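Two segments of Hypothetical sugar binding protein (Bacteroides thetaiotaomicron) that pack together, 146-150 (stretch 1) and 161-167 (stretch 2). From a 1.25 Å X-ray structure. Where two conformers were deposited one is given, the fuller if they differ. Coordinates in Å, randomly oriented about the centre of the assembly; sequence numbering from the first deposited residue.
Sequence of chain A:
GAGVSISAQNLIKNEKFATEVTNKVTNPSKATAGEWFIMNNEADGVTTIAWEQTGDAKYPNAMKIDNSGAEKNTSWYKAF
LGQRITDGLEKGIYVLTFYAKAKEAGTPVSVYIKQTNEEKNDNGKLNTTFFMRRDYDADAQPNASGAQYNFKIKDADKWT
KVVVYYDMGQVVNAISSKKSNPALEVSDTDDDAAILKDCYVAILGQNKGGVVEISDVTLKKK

Stretch 1, residues 146-150: GAQYN
Stretch 2 (161-167) KVVVYYD

Stretch 2 (161-167) is β-strand throughout; stretch 1 starts as a loop at Gly-146 and becomes strand at Tyr-149 and Asn-150. The register pairs Ala-147 with Tyr-166 (CA to CA 8.9 Å) and Tyr-149 with Val-164 (CA to CA 7.3 Å), so sequence numbers rise on one segment as they fall on the other. No backbone-to-backbone hydrogen bond joins them; side chains fill the gap, burying 246 Å² in all.

Gly-146 (phi/psi -88/-11) lies outside the contact. Ala-147 (-105/-49) points its CB away and offers its carbonyl instead: Tyr-166 OH donates a hydrogen bond to Ala-147 O at 2.8 Å, the acceptor lying near the plane of the phenol, at its ring edge. Tyr-166 (chi1 -83°, m; chi2 89°) leaves its backbone sideways, yet its ring is long enough to bring the hydroxyl to stretch 1. Gln-148 (-92/133; chi1 and chi2 t, chi3 -41°) points away and braces its own segment, NE2 donating to Asn-150 OD1 at 2.9 Å, almost linearly.

Tyr-149 (-105/134; chi1 171°, t; chi2 75°) turns toward stretch 2 and provides the main apolar surface. Val-164 (chi1 55°, p), also pointing toward its partner, covers one face of this ring: its CB lies 3.7 Å from the Tyr-149 ring centroid, 15° off the normal, a CH-pi contact, and its CG2 is 3.6 Å from Tyr-149 CG. Val-162 (chi1 t) meets the ring edge, CG1 4.0 Å from Tyr-149 CE2. At the phenol tip, water 1 bridges the segments, hydrogen-bonded to Tyr-149 OH at 2.7 Å and accepting from Val-163 N at 3.0 Å. The CB of Tyr-149 also lies 3.7 Å from Tyr-166 OH.

Asn-150 (-122/140; chi1 -54°, m) points away, continuing the extended backbone.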

# COMPACT_ATOMS: atom_id res chain seq x y z
N GLY A 146 -9.52 -4.24 7.78
CA GLY A 146 -10.26 -3.07 7.38
C GLY A 146 -9.40 -2.03 6.67
O GLY A 146 -9.93 -1.06 6.13
N ALA A 147 -8.08 -2.22 6.72
CA ALA A 147 -7.09 -1.29 6.17
C ALA A 147 -6.47 -1.77 4.87
O ALA A 147 -6.37 -1.03 3.90
CB ALA A 147 -5.97 -1.05 7.22
N GLN A 148 -6.03 -3.03 4.88
CA GLN A 148 -5.34 -3.58 3.74
C GLN A 148 -6.33 -4.27 2.80
O GLN A 148 -7.22 -5.01 3.24
CB GLN A 148 -4.31 -4.61 4.18
CG GLN A 148 -3.49 -5.21 3.05
CD GLN A 148 -2.24 -5.92 3.49
OE1 GLN A 148 -1.53 -5.45 4.39
NE2 GLN A 148 -1.94 -7.05 2.87
N TYR A 149 -6.18 -3.95 1.52
CA TYR A 149 -6.90 -4.56 0.43
C TYR A 149 -5.97 -5.52 -0.29
O TYR A 149 -4.83 -5.16 -0.58
CB TYR A 149 -7.35 -3.47 -0.57
CG TYR A 149 -7.92 -3.98 -1.85
CD1 TYR A 149 -9.21 -4.52 -1.89
CD2 TYR A 149 -7.20 -3.95 -3.03
CE1 TYR A 149 -9.76 -5.01 -3.07
CE2 TYR A 149 -7.74 -4.43 -4.22
CZ TYR A 149 -9.01 -4.96 -4.23
OH TYR A 149 -9.52 -5.43 -5.42
N ASN A 150 -6.46 -6.71 -0.58
CA ASN A 150 -5.71 -7.72 -1.33
C ASN A 150 -6.49 -8.11 -2.56
O ASN A 150 -7.71 -8.26 -2.48
CB ASN A 150 -5.50 -8.98 -0.47
CG ASN A 150 -4.86 -8.67 0.85
OD1 ASN A 150 -3.76 -8.12 0.91
ND2 ASN A 150 -5.52 -9.03 1.94
N LYS A 161 -5.74 -4.89 -14.12
CA LYS A 161 -6.17 -3.70 -13.41
C LYS A 161 -6.49 -4.04 -11.96
O LYS A 161 -7.25 -4.97 -11.70
CB LYS A 161 -7.41 -3.11 -14.05
CG LYS A 161 -7.80 -1.75 -13.45
CD LYS A 161 -9.09 -1.20 -14.03
CE LYS A 161 -9.24 0.31 -13.83
NZ LYS A 161 -8.38 1.15 -14.75
N VAL A 162 -5.98 -3.24 -11.05
CA VAL A 162 -6.25 -3.37 -9.63
C VAL A 162 -6.97 -2.08 -9.23
O VAL A 162 -6.48 -0.99 -9.54
CB VAL A 162 -4.98 -3.57 -8.82
CG1 VAL A 162 -5.32 -3.81 -7.32
CG2 VAL A 162 -4.16 -4.74 -9.37
N VAL A 163 -8.11 -2.19 -8.55
CA VAL A 163 -8.95 -1.04 -8.19
C VAL A 163 -9.47 -1.21 -6.79
O VAL A 163 -10.03 -2.26 -6.48
CB VAL A 163 -10.22 -0.94 -9.04
CG1 VAL A 163 -11.07 0.25 -8.57
CG2 VAL A 163 -9.84 -0.82 -10.54
N VAL A 164 -9.32 -0.18 -5.94
CA VAL A 164 -9.90 -0.22 -4.62
C VAL A 164 -10.30 1.19 -4.21
O VAL A 164 -9.53 2.14 -4.36
CB VAL A 164 -8.97 -0.89 -3.59
CG1 VAL A 164 -7.59 -0.24 -3.54
CG2 VAL A 164 -9.64 -0.88 -2.19
N TYR A 165 -11.50 1.30 -3.63
CA TYR A 165 -11.95 2.55 -3.03
C TYR A 165 -11.67 2.60 -1.55
O TYR A 165 -11.87 1.61 -0.83
CB TYR A 165 -13.47 2.75 -3.25
CG TYR A 165 -13.85 3.31 -4.60
CD1 TYR A 165 -13.66 2.59 -5.75
CD2 TYR A 165 -14.36 4.60 -4.72
CE1 TYR A 165 -13.99 3.12 -7.00
CE2 TYR A 165 -14.71 5.12 -5.96
CZ TYR A 165 -14.50 4.37 -7.07
OH TYR A 165 -14.83 4.90 -8.31
N TYR A 166 -11.22 3.76 -1.13
CA TYR A 166 -11.00 4.07 0.28
C TYR A 166 -11.92 5.22 0.70
O TYR A 166 -12.26 6.09 -0.11
CB TYR A 166 -9.51 4.46 0.54
CG TYR A 166 -8.64 3.22 0.71
CD1 TYR A 166 -8.04 2.61 -0.38
CD2 TYR A 166 -8.49 2.63 1.95
CE1 TYR A 166 -7.30 1.44 -0.19
CE2 TYR A 166 -7.79 1.46 2.12
CZ TYR A 166 -7.18 0.87 1.05
OH TYR A 166 -6.48 -0.32 1.16
N ASP A 167 -12.27 5.23 1.99
CA ASP A 167 -13.02 6.34 2.58
C ASP A 167 -12.06 7.11 3.49
O ASP A 167 -11.75 6.67 4.59
CB ASP A 167 -14.21 5.81 3.37
CG ASP A 167 -15.15 6.91 3.82
OD1 ASP A 167 -14.78 8.10 3.73
OD2 ASP A 167 -16.28 6.57 4.26
O HOH W 1 -9.00 -5.00 -8.05